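Local coordinates for uncharacterized protein (PDB 4X5M) that mediates, as a homodimer, the passage of sugar across the membrane down its concentration gradient, probably by rocking between states open to either side, at residues I35-Y40 with V78-N83; I41-G46 with I67-L72; I48-Y53 with F60-A65. One frame throughout, in Å; residues are numbered along the deposited sequence.

Contact 1 (I35-Y40 with V78-N83); sequences ISVVMY and VITLIN. With OLA (oleic acid), chain D.
Thr80 meets Ile35 and Val37 with different branches of one side chain. Its hydroxyl oxygen faces two methyls of Ile35: OG1 of Thr80 is 3.5 Å from CG2 of Ile35 and 3.8 Å from CD1 of Ile35, so this is a van der Waals approach. The polar need of OG1 is met within its own helix, by a hydrogen bond to the carbonyl of Val76.

The remaining touches are purely apolar. CG2 of Thr80, anti to its backbone N (chi1 of the residue -60°), lies 3.8 Å from CG2 of Val37, the two side chains running alongside each other, antiparallel. Val37 turns its other methyl to the next residue: CG1 of Val37 is 3.8 Å from CD2 of Leu81, and these side chains cross near a right angle. Leu81 lies on the surface, so this end of the contact is only partly buried.

On the other segment Ser36 N-caps helix 37-57, its OG accepting from Met39 N at 3.2 Å with a nearly straight N-H...O angle of 167°. The contact thus packs a capped helix start against the later part of helix 60-86, in the three-helix PQ-loop fold of a SemiSWEET protomer.

Contact 2 (I41-G46 with I67-L72); sequences IMFLTG and IVTLFL. With OLA (oleic acid), chain E; OLB ((2S)-2,3-dihydroxypropyl (9Z)-octadec-9-enoate), chain G.
Two separate apolar touches join these helices, Phe43 with Thr69 and Leu44 with Leu70, and the CA atoms of Leu44 and Leu70 approach to 7.0 Å. The leucines meet through one methyl each: CD2 of Leu44 is 3.7 Å from CD1 of Leu70, with the side chains crossing at about a right angle. With CG anti to the backbone N (chi1 178°), Leu70 carries this methyl nearer helix 37-57 than its CB direction alone suggests.

The aromatic contact is oblique. CG2 of Thr69 stands 3.6 Å from CE2 of Phe43 and 3.7 Å from CZ of Phe43, so the methyl sits by the CE2-CZ side of the ring. The hydroxyl of Thr69 is bonded to the carbonyl of Ala65 one turn back.

Lipid supplies a third kind of contact. The monoolein chain reaches the edge of the Phe43 ring, near its plane, with C3 of the lipid 3.5 Å from CZ of Phe43. On the outer side of helix 60-86, an oleic acid lies over one face of Phe71, C18 of the acid being 3.6 Å from CD2 of Phe71, and it also touches Leu70.

Helix 37-57 and helix 60-86 are therefore in contact near the centre of the chain. Thr69 also packs on Thr16 of helix 3-17, while Phe43 makes an edge-to-face contact with Phe19 of the second subunit.

Contact 3 (I48-Y53 with F60-A65); sequences ISWIAY and FAVLIA. With OLB ((2S)-2,3-dihydroxypropyl (9Z)-octadec-9-enoate), chain G; OLA (oleic acid), chain F.
Ile51 and Leu63 form the tight part of this contact, where the CA atoms come within 5.4 Å. CD2 of Leu63 rests on the neighbouring helix backbone, 3.6 Å from the carbonyl O of Ile51, and lies 3.8 Å from CG2 of the same isoleucine. The two side chains cross at about a right angle. All four touching residues are buried, although Leu63 also meets an oleic acid.

One residue earlier on each segment the helices stand farther apart, with 7.0 Å between the CA atoms of Trp50 and Val62. CG1 of Val62, anti to the backbone N at chi1 170°, bridges this wider spacing: it approaches the carbonyl O of Trp50 and touches the indole obliquely, 3.9 Å from CE3 of Trp50. On this more widely spaced side the monoolein headgroup packs against both side chains. Its C24 lies over one face of the indole, offset toward the rim, while its O23 is 3.4 Å from CG1 of Val62. The lipid is hydrogen-bonded to ND2 of Asn66 in this chain and in the second subunit.

NE1 of Trp50 is hydrogen-bonded to Thr15 of the second subunit, which probably helps to hold the indole's orientation. The contact thus joins helices 37-57 and 60-86 close to their connecting turn, with helix 3-17 packing on Ala65 and the second subunit bordering Trp50 and Tyr53.

All three contacts join helix 37-57 to helix 60-86, and their order reverses between the two helices, as expected for an antiparallel pair linked by a short turn. Contact 3 lies nearest that turn, contact 2 near the middle of the chain and contact 1 at the far end. The centres of contacts 2 and 3 are about 10 Å apart and those of contacts 1 and 2 about 12 Å. Contacts 1 and 3, with centres about 22 Å apart, sit on opposite sides of the chain's centre. Contacts 2 and 3 touch through Ile67, Leu70, Ile48 and Ile51, and share the monoolein and the second subunit. The pair is thereby packed along its length within the homodimeric transporter, captured inward-open.

Contact 1 (I35-Y40 with V78-N83)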
loop_
_atom_site.group_PDB
_atom_site.type_symbol
_atom_site.label_atom_id
_atom_site.label_comp_id
_atom_site.label_asym_id
_atom_site.label_seq_id
_atom_site.Cartn_x
_atom_site.Cartn_y
_atom_site.Cartn_z
ATOM N N ILE A 35 -15.152 4.914 -0.066
ATOM C CA ILE A 35 -13.834 5.536 0.003
ATOM C C ILE A 35 -13.805 6.678 1.014
ATOM O O ILE A 35 -14.594 7.619 0.927
ATOM C CB ILE A 35 -13.394 6.072 -1.373
ATOM C CG1 ILE A 35 -13.260 4.922 -2.371
ATOM C CG2 ILE A 35 -12.082 6.832 -1.253
ATOM C CD1 ILE A 35 -12.802 5.353 -3.746
ATOM N N SER A 36 -12.893 6.584 1.976
ATOM C CA SER A 36 -12.735 7.627 2.982
ATOM C C SER A 36 -11.769 8.708 2.519
ATOM O O SER A 36 -10.624 8.422 2.164
ATOM C CB SER A 36 -12.250 7.032 4.303
ATOM O OG SER A 36 -11.784 8.045 5.175
ATOM N N VAL A 37 -12.240 9.951 2.529
ATOM C CA VAL A 37 -11.410 11.094 2.170
ATOM C C VAL A 37 -10.224 11.223 3.122
ATOM O O VAL A 37 -9.089 11.433 2.689
ATOM C CB VAL A 37 -12.224 12.403 2.181
ATOM C CG1 VAL A 37 -11.316 13.603 1.957
ATOM C CG2 VAL A 37 -13.320 12.354 1.127
ATOM N N VAL A 38 -10.493 11.077 4.416
ATOM C CA VAL A 38 -9.460 11.193 5.444
ATOM C C VAL A 38 -8.354 10.156 5.263
ATOM O O VAL A 38 -7.168 10.479 5.359
ATOM C CB VAL A 38 -10.060 11.049 6.860
ATOM C CG1 VAL A 38 -8.956 10.982 7.908
ATOM C CG2 VAL A 38 -11.006 12.200 7.154
ATOM N N MET A 39 -8.744 8.913 4.993
ATOM C CA MET A 39 -7.772 7.839 4.814
ATOM C C MET A 39 -6.869 8.090 3.606
ATOM O O MET A 39 -5.669 7.825 3.658
ATOM C CB MET A 39 -8.478 6.484 4.672
ATOM C CG MET A 39 -9.153 5.999 5.946
ATOM S SD MET A 39 -9.422 4.211 5.979
ATOM C CE MET A 39 -10.420 3.978 4.515
ATOM N N TYR A 40 -7.443 8.610 2.526
ATOM C CA TYR A 40 -6.666 8.867 1.316
ATOM C C TYR A 40 -5.741 10.070 1.475
ATOM O O TYR A 40 -4.646 10.093 0.913
ATOM C CB TYR A 40 -7.591 9.062 0.112
ATOM C CG TYR A 40 -7.697 7.825 -0.747
ATOM C CD1 TYR A 40 -8.560 6.793 -0.406
ATOM C CD2 TYR A 40 -6.919 7.680 -1.888
ATOM C CE1 TYR A 40 -8.656 5.653 -1.182
ATOM C CE2 TYR A 40 -7.006 6.544 -2.673
ATOM C CZ TYR A 40 -7.877 5.534 -2.315
ATOM O OH TYR A 40 -7.969 4.400 -3.090
ATOM N N VAL A 78 -9.515 12.764 -6.054
ATOM C CA VAL A 78 -10.147 13.828 -6.833
ATOM C C VAL A 78 -11.595 13.487 -7.173
ATOM O O VAL A 78 -12.503 14.281 -6.926
ATOM C CB VAL A 78 -9.380 14.108 -8.143
ATOM C CG1 VAL A 78 -10.239 14.922 -9.101
ATOM C CG2 VAL A 78 -8.074 14.826 -7.855
ATOM N N ILE A 79 -11.800 12.301 -7.736
ATOM C CA ILE A 79 -13.138 11.829 -8.077
ATOM C C ILE A 79 -14.011 11.717 -6.828
ATOM O O ILE A 79 -15.198 12.051 -6.855
ATOM C CB ILE A 79 -13.085 10.463 -8.796
ATOM C CG1 ILE A 79 -12.265 10.569 -10.083
ATOM C CG2 ILE A 79 -14.488 9.961 -9.105
ATOM C CD1 ILE A 79 -12.026 9.238 -10.764
ATOM N N THR A 80 -13.412 11.258 -5.732
ATOM C CA THR A 80 -14.126 11.120 -4.466
ATOM C C THR A 80 -14.641 12.468 -3.969
ATOM O O THR A 80 -15.789 12.586 -3.541
ATOM C CB THR A 80 -13.233 10.491 -3.376
ATOM O OG1 THR A 80 -12.815 9.186 -3.791
ATOM C CG2 THR A 80 -13.993 10.376 -2.062
ATOM N N LEU A 81 -13.784 13.481 -4.038
ATOM C CA LEU A 81 -14.144 14.825 -3.597
ATOM C C LEU A 81 -15.199 15.449 -4.508
ATOM O O LEU A 81 -16.055 16.206 -4.047
ATOM C CB LEU A 81 -12.901 15.714 -3.535
ATOM C CG LEU A 81 -11.903 15.370 -2.427
ATOM C CD1 LEU A 81 -10.620 16.173 -2.577
ATOM C CD2 LEU A 81 -12.528 15.606 -1.060
ATOM N N ILE A 82 -15.135 15.131 -5.796
ATOM C CA ILE A 82 -16.129 15.609 -6.751
ATOM C C ILE A 82 -17.493 14.980 -6.469
ATOM O O ILE A 82 -18.506 15.678 -6.405
ATOM C CB ILE A 82 -15.715 15.307 -8.206
ATOM C CG1 ILE A 82 -14.492 16.137 -8.601
ATOM C CG2 ILE A 82 -16.863 15.595 -9.158
ATOM C CD1 ILE A 82 -14.009 15.881 -10.016
ATOM N N ASN A 83 -17.510 13.661 -6.295
ATOM C CA ASN A 83 -18.743 12.943 -5.987
ATOM C C ASN A 83 -19.342 13.377 -4.652
ATOM O O ASN A 83 -20.561 13.478 -4.512
ATOM C CB ASN A 83 -18.500 11.432 -5.969
ATOM C CG ASN A 83 -18.134 10.881 -7.333
ATOM O OD1 ASN A 83 -17.455 9.860 -7.440
ATOM N ND2 ASN A 83 -18.578 11.559 -8.385
HETATM C C1 OLA D . -10.237 12.132 -13.270
HETATM O O1 OLA D . -11.454 12.458 -13.287
HETATM O O2 OLA D . -9.661 11.896 -12.175
HETATM C C2 OLA D . -9.465 12.024 -14.565
HETATM C C3 OLA D . -7.985 11.963 -14.260
HETATM C C4 OLA D . -7.407 13.361 -14.272
HETATM C C5 OLA D . -6.080 13.367 -13.545
HETATM C C6 OLA D . -5.995 14.600 -12.674
HETATM C C7 OLA D . -5.269 14.266 -11.389
HETATM C C8 OLA D . -5.173 15.502 -10.520
HETATM C C9 OLA D . -4.112 16.428 -11.074
HETATM C C10 OLA D . -3.417 17.234 -10.247
HETATM C C11 OLA D . -3.685 17.217 -8.757
HETATM C C12 OLA D . -2.637 18.049 -8.049
HETATM C C13 OLA D . -1.355 17.254 -7.929
HETATM C C14 OLA D . -0.194 18.186 -7.664
HETATM C C15 OLA D . 1.085 17.384 -7.569
HETATM C C16 OLA D . 2.252 18.298 -7.264
HETATM C C17 OLA D . 3.367 17.487 -6.643
HETATM C C18 OLA D . 4.632 18.314 -6.590
#

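Contact 2 (I41-G46 with I67-L72)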
loop_
_atom_site.group_PDB
_atom_site.type_symbol
_atom_site.label_atom_id
_atom_site.label_comp_id
_atom_site.label_asym_id
_atom_site.label_seq_id
_atom_site.Cartn_x
_atom_site.Cartn_y
_atom_site.Cartn_z
ATOM N N ILE A 41 -6.180 11.065 2.238
ATOM C CA ILE A 41 -5.337 12.220 2.528
ATOM C C ILE A 41 -4.152 11.793 3.390
ATOM O O ILE A 41 -3.016 12.210 3.151
ATOM C CB ILE A 41 -6.124 13.342 3.235
ATOM C CG1 ILE A 41 -7.171 13.928 2.286
ATOM C CG2 ILE A 41 -5.186 14.439 3.713
ATOM C CD1 ILE A 41 -7.986 15.051 2.891
ATOM N N MET A 42 -4.421 10.954 4.385
ATOM C CA MET A 42 -3.359 10.373 5.201
ATOM C C MET A 42 -2.410 9.547 4.341
ATOM O O MET A 42 -1.189 9.634 4.481
ATOM C CB MET A 42 -3.941 9.500 6.315
ATOM C CG MET A 42 -4.460 10.259 7.520
ATOM S SD MET A 42 -4.939 9.130 8.841
ATOM C CE MET A 42 -3.445 8.153 8.999
ATOM N N PHE A 43 -2.986 8.744 3.452
ATOM C CA PHE A 43 -2.216 7.878 2.568
ATOM C C PHE A 43 -1.313 8.687 1.643
ATOM O O PHE A 43 -0.131 8.383 1.495
ATOM C CB PHE A 43 -3.154 6.992 1.744
ATOM C CG PHE A 43 -2.441 6.003 0.865
ATOM C CD1 PHE A 43 -1.731 4.951 1.419
ATOM C CD2 PHE A 43 -2.496 6.116 -0.515
ATOM C CE1 PHE A 43 -1.079 4.037 0.614
ATOM C CE2 PHE A 43 -1.847 5.204 -1.325
ATOM C CZ PHE A 43 -1.138 4.163 -0.759
ATOM N N LEU A 44 -1.883 9.719 1.027
ATOM C CA LEU A 44 -1.139 10.571 0.106
ATOM C C LEU A 44 -0.052 11.363 0.825
ATOM O O LEU A 44 1.018 11.608 0.267
ATOM C CB LEU A 44 -2.087 11.522 -0.628
ATOM C CG LEU A 44 -2.893 10.893 -1.766
ATOM C CD1 LEU A 44 -3.907 11.879 -2.318
ATOM C CD2 LEU A 44 -1.958 10.414 -2.861
ATOM N N THR A 45 -0.334 11.763 2.061
ATOM C CA THR A 45 0.653 12.452 2.886
ATOM C C THR A 45 1.891 11.578 3.064
ATOM O O THR A 45 3.024 12.054 2.971
ATOM C CB THR A 45 0.079 12.823 4.269
ATOM O OG1 THR A 45 -1.007 13.744 4.105
ATOM C CG2 THR A 45 1.146 13.465 5.140
ATOM N N GLY A 46 1.663 10.291 3.306
ATOM C CA GLY A 46 2.750 9.341 3.446
ATOM C C GLY A 46 3.465 9.082 2.134
ATOM O O GLY A 46 4.691 8.961 2.103
ATOM N N ILE A 67 5.665 7.090 -6.756
ATOM C CA ILE A 67 5.271 8.012 -7.816
ATOM C C ILE A 67 4.104 7.417 -8.598
ATOM O O ILE A 67 3.122 8.104 -8.878
ATOM C CB ILE A 67 6.439 8.333 -8.770
ATOM C CG1 ILE A 67 7.476 9.207 -8.062
ATOM C CG2 ILE A 67 5.931 9.047 -10.014
ATOM C CD1 ILE A 67 8.721 9.473 -8.884
ATOM N N VAL A 68 4.211 6.134 -8.935
ATOM C CA VAL A 68 3.123 5.431 -9.607
ATOM C C VAL A 68 1.895 5.366 -8.700
ATOM O O VAL A 68 0.765 5.562 -9.154
ATOM C CB VAL A 68 3.534 4.000 -10.024
ATOM C CG1 VAL A 68 2.345 3.252 -10.604
ATOM C CG2 VAL A 68 4.667 4.047 -11.031
ATOM N N THR A 69 2.129 5.102 -7.417
ATOM C CA THR A 69 1.061 5.103 -6.420
ATOM C C THR A 69 0.355 6.456 -6.396
ATOM O O THR A 69 -0.872 6.526 -6.318
ATOM C CB THR A 69 1.600 4.782 -5.010
ATOM O OG1 THR A 69 2.180 3.473 -5.004
ATOM C CG2 THR A 69 0.481 4.832 -3.983
ATOM N N LEU A 70 1.141 7.525 -6.477
ATOM C CA LEU A 70 0.597 8.879 -6.492
ATOM C C LEU A 70 -0.312 9.103 -7.699
ATOM O O LEU A 70 -1.380 9.700 -7.578
ATOM C CB LEU A 70 1.730 9.910 -6.490
ATOM C CG LEU A 70 1.314 11.381 -6.561
ATOM C CD1 LEU A 70 0.497 11.773 -5.339
ATOM C CD2 LEU A 70 2.535 12.278 -6.707
ATOM N N PHE A 71 0.114 8.611 -8.858
ATOM C CA PHE A 71 -0.658 8.762 -10.089
ATOM C C PHE A 71 -1.922 7.907 -10.089
ATOM O O PHE A 71 -2.806 8.091 -10.926
ATOM C CB PHE A 71 0.202 8.415 -11.308
ATOM C CG PHE A 71 0.978 9.580 -11.855
ATOM C CD1 PHE A 71 2.168 9.976 -11.268
ATOM C CD2 PHE A 71 0.519 10.277 -12.960
ATOM C CE1 PHE A 71 2.883 11.047 -11.771
ATOM C CE2 PHE A 71 1.227 11.347 -13.469
ATOM C CZ PHE A 71 2.411 11.734 -12.875
ATOM N N LEU A 72 -2.001 6.967 -9.153
ATOM C CA LEU A 72 -3.179 6.118 -9.019
ATOM C C LEU A 72 -4.092 6.605 -7.901
ATOM O O LEU A 72 -5.315 6.580 -8.031
ATOM C CB LEU A 72 -2.767 4.665 -8.765
ATOM C CG LEU A 72 -2.256 3.880 -9.975
ATOM C CD1 LEU A 72 -1.809 2.485 -9.567
ATOM C CD2 LEU A 72 -3.334 3.809 -11.046
HETATM C C1 OLA E . 15.814 12.190 -8.589
HETATM O O1 OLA E . 16.228 13.374 -8.479
HETATM O O2 OLA E . 16.461 11.245 -8.067
HETATM C C2 OLA E . 14.536 11.904 -9.346
HETATM C C3 OLA E . 13.353 12.206 -8.453
HETATM C C4 OLA E . 12.333 13.039 -9.198
HETATM C C5 OLA E . 11.481 13.772 -8.185
HETATM C C6 OLA E . 10.102 14.041 -8.748
HETATM C C7 OLA E . 9.201 14.531 -7.635
HETATM C C8 OLA E . 7.812 14.788 -8.176
HETATM C C9 OLA E . 6.973 13.540 -8.013
HETATM C C10 OLA E . 5.755 13.452 -8.585
HETATM C C11 OLA E . 5.201 14.598 -9.403
HETATM C C12 OLA E . 3.864 14.194 -9.982
HETATM C C13 OLA E . 3.348 15.278 -10.902
HETATM C C14 OLA E . 1.878 15.523 -10.627
HETATM C C15 OLA E . 1.113 14.217 -10.664
HETATM C C16 OLA E . -0.240 14.414 -10.020
HETATM C C17 OLA E . -0.944 13.081 -9.892
HETATM C C18 OLA E . -1.545 12.693 -11.225
HETATM C C1 OLB G . 3.856 2.480 -0.874
HETATM C C2 OLB G . 2.704 1.696 -1.462
HETATM C C3 OLB G . 1.501 1.886 -0.565
HETATM C C4 OLB G . 0.872 0.547 -0.229
HETATM C C5 OLB G . 0.342 0.578 1.195
HETATM O O19 OLB G . 3.635 3.466 -0.200
HETATM O O20 OLB G . 5.177 2.060 -1.098
HETATM C C21 OLB G . 6.080 2.505 -0.114
HETATM C C22 OLB G . 7.377 1.745 -0.259
HETATM O O23 OLB G . 8.346 2.589 -0.830
HETATM C C24 OLB G . 7.845 1.291 1.102
HETATM O O25 OLB G . 7.401 -0.028 1.324
HETATM C C6 OLB G . -0.245 -0.755 1.623
HETATM C C7 OLB G . -1.509 -1.054 0.835
HETATM C C8 OLB G . -2.759 -1.112 1.708
HETATM C C9 OLB G . -3.042 -2.522 2.204
HETATM C C10 OLB G . -3.779 -3.423 1.514
HETATM C C11 OLB G . -4.404 -3.079 0.181
HETATM C C12 OLB G . -5.772 -2.455 0.382
HETATM C C13 OLB G . -5.839 -1.227 -0.501
HETATM C C14 OLB G . -6.822 -0.210 0.033
HETATM C C15 OLB G . -6.769 1.001 -0.869
HETATM C C16 OLB G . -5.366 1.570 -0.833
HETATM C C17 OLB G . -4.945 1.996 -2.222
HETATM C C18 OLB G . -3.475 1.690 -2.391
#

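Contact 3 (I48-Y53 with F60-A65)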
loop_
_atom_site.group_PDB
_atom_site.type_symbol
_atom_site.label_atom_id
_atom_site.label_comp_id
_atom_site.label_asym_id
_atom_site.label_seq_id
_atom_site.Cartn_x
_atom_site.Cartn_y
_atom_site.Cartn_z
ATOM N N ILE A 48 3.801 11.117 -0.454
ATOM C CA ILE A 48 4.650 12.277 -0.703
ATOM C C ILE A 48 5.924 12.203 0.136
ATOM O O ILE A 48 7.019 12.489 -0.350
ATOM C CB ILE A 48 3.905 13.595 -0.396
ATOM C CG1 ILE A 48 2.715 13.770 -1.343
ATOM C CG2 ILE A 48 4.845 14.782 -0.500
ATOM C CD1 ILE A 48 3.091 13.781 -2.810
ATOM N N SER A 49 5.772 11.796 1.393
ATOM C CA SER A 49 6.907 11.681 2.302
ATOM C C SER A 49 7.870 10.574 1.868
ATOM O O SER A 49 9.084 10.706 2.031
ATOM C CB SER A 49 6.419 11.433 3.731
ATOM O OG SER A 49 5.592 12.492 4.183
ATOM N N TRP A 50 7.331 9.487 1.322
ATOM C CA TRP A 50 8.166 8.417 0.776
ATOM C C TRP A 50 8.993 8.925 -0.397
ATOM O O TRP A 50 10.157 8.553 -0.557
ATOM C CB TRP A 50 7.317 7.226 0.325
ATOM C CG TRP A 50 6.922 6.273 1.414
ATOM C CD1 TRP A 50 5.655 6.003 1.841
ATOM C CD2 TRP A 50 7.794 5.457 2.205
ATOM N NE1 TRP A 50 5.684 5.073 2.852
ATOM C CE2 TRP A 50 6.989 4.721 3.095
ATOM C CE3 TRP A 50 9.181 5.279 2.251
ATOM C CZ2 TRP A 50 7.517 3.823 4.018
ATOM C CZ3 TRP A 50 9.708 4.387 3.169
ATOM C CH2 TRP A 50 8.877 3.670 4.041
ATOM N N ILE A 51 8.379 9.766 -1.223
ATOM C CA ILE A 51 9.059 10.347 -2.375
ATOM C C ILE A 51 10.231 11.211 -1.920
ATOM O O ILE A 51 11.327 11.123 -2.472
ATOM C CB ILE A 51 8.094 11.183 -3.241
ATOM C CG1 ILE A 51 7.019 10.280 -3.851
ATOM C CG2 ILE A 51 8.852 11.914 -4.337
ATOM C CD1 ILE A 51 6.027 11.011 -4.731
ATOM N N ALA A 52 9.996 12.036 -0.904
ATOM C CA ALA A 52 11.063 12.831 -0.305
ATOM C C ALA A 52 12.139 11.916 0.267
ATOM O O ALA A 52 13.335 12.168 0.108
ATOM C CB ALA A 52 10.510 13.742 0.778
ATOM N N TYR A 53 11.699 10.849 0.927
ATOM C CA TYR A 53 12.601 9.859 1.501
ATOM C C TYR A 53 13.419 9.167 0.419
ATOM O O TYR A 53 14.630 8.998 0.557
ATOM C CB TYR A 53 11.814 8.823 2.306
ATOM C CG TYR A 53 12.680 7.829 3.047
ATOM C CD1 TYR A 53 13.513 8.244 4.074
ATOM C CD2 TYR A 53 12.653 6.476 2.730
ATOM C CE1 TYR A 53 14.303 7.346 4.763
ATOM C CE2 TYR A 53 13.440 5.566 3.414
ATOM C CZ TYR A 53 14.264 6.009 4.431
ATOM O OH TYR A 53 15.054 5.123 5.124
ATOM N N PHE A 60 15.658 4.456 -6.079
ATOM C CA PHE A 60 14.741 4.523 -7.210
ATOM C C PHE A 60 13.587 3.538 -7.063
ATOM O O PHE A 60 12.510 3.750 -7.616
ATOM C CB PHE A 60 15.479 4.268 -8.525
ATOM C CG PHE A 60 14.620 4.459 -9.742
ATOM C CD1 PHE A 60 14.312 5.731 -10.195
ATOM C CD2 PHE A 60 14.112 3.367 -10.428
ATOM C CE1 PHE A 60 13.517 5.914 -11.311
ATOM C CE2 PHE A 60 13.315 3.543 -11.545
ATOM C CZ PHE A 60 13.017 4.817 -11.987
ATOM N N ALA A 61 13.815 2.459 -6.318
ATOM C CA ALA A 61 12.769 1.476 -6.064
ATOM C C ALA A 61 11.641 2.103 -5.252
ATOM O O ALA A 61 10.469 1.988 -5.605
ATOM C CB ALA A 61 13.335 0.264 -5.344
ATOM N N VAL A 62 12.010 2.770 -4.162
ATOM C CA VAL A 62 11.048 3.476 -3.326
ATOM C C VAL A 62 10.401 4.615 -4.108
ATOM O O VAL A 62 9.193 4.839 -4.017
ATOM C CB VAL A 62 11.717 4.031 -2.050
ATOM C CG1 VAL A 62 10.778 4.973 -1.310
ATOM C CG2 VAL A 62 12.162 2.889 -1.146
ATOM N N LEU A 63 11.217 5.317 -4.888
ATOM C CA LEU A 63 10.753 6.449 -5.684
ATOM C C LEU A 63 9.663 6.066 -6.681
ATOM O O LEU A 63 8.552 6.592 -6.621
ATOM C CB LEU A 63 11.925 7.091 -6.429
ATOM C CG LEU A 63 12.524 8.342 -5.787
ATOM C CD1 LEU A 63 13.661 8.895 -6.633
ATOM C CD2 LEU A 63 11.446 9.396 -5.579
ATOM N N ILE A 64 9.981 5.153 -7.595
ATOM C CA ILE A 64 9.051 4.794 -8.662
ATOM C C ILE A 64 7.795 4.119 -8.111
ATOM O O ILE A 64 6.716 4.246 -8.685
ATOM C CB ILE A 64 9.720 3.875 -9.719
ATOM C CG1 ILE A 64 8.858 3.786 -10.981
ATOM C CG2 ILE A 64 10.002 2.487 -9.149
ATOM C CD1 ILE A 64 9.444 2.901 -12.061
ATOM N N ALA A 65 7.931 3.421 -6.987
ATOM C CA ALA A 65 6.796 2.745 -6.372
ATOM C C ALA A 65 5.745 3.753 -5.922
ATOM O O ALA A 65 4.551 3.578 -6.170
ATOM C CB ALA A 65 7.256 1.898 -5.195
HETATM C C1 OLB G . 3.856 2.480 -0.874
HETATM C C2 OLB G . 2.704 1.696 -1.462
HETATM C C3 OLB G . 1.501 1.886 -0.565
HETATM C C4 OLB G . 0.872 0.547 -0.229
HETATM C C5 OLB G . 0.342 0.578 1.195
HETATM O O19 OLB G . 3.635 3.466 -0.200
HETATM O O20 OLB G . 5.177 2.060 -1.098
HETATM C C21 OLB G . 6.080 2.505 -0.114
HETATM C C22 OLB G . 7.377 1.745 -0.259
HETATM O O23 OLB G . 8.346 2.589 -0.830
HETATM C C24 OLB G . 7.845 1.291 1.102
HETATM O O25 OLB G . 7.401 -0.028 1.324
HETATM C C6 OLB G . -0.245 -0.755 1.623
HETATM C C7 OLB G . -1.509 -1.054 0.835
HETATM C C8 OLB G . -2.759 -1.112 1.708
HETATM C C9 OLB G . -3.042 -2.522 2.204
HETATM C C10 OLB G . -3.779 -3.423 1.514
HETATM C C11 OLB G . -4.404 -3.079 0.181
HETATM C C12 OLB G . -5.772 -2.455 0.382
HETATM C C13 OLB G . -5.839 -1.227 -0.501
HETATM C C14 OLB G . -6.822 -0.210 0.033
HETATM C C15 OLB G . -6.769 1.001 -0.869
HETATM C C16 OLB G . -5.366 1.570 -0.833
HETATM C C17 OLB G . -4.945 1.996 -2.222
HETATM C C18 OLB G . -3.475 1.690 -2.391
HETATM C C12 OLA F . 10.882 -3.171 -13.906
HETATM C C13 OLA F . 9.628 -3.212 -13.062
HETATM C C14 OLA F . 9.376 -1.839 -12.480
HETATM C C15 OLA F . 8.307 -1.933 -11.414
HETATM C C16 OLA F . 8.264 -0.630 -10.647
HETATM C C17 OLA F . 7.027 0.144 -11.043
HETATM C C18 OLA F . 5.927 -0.134 -10.044
#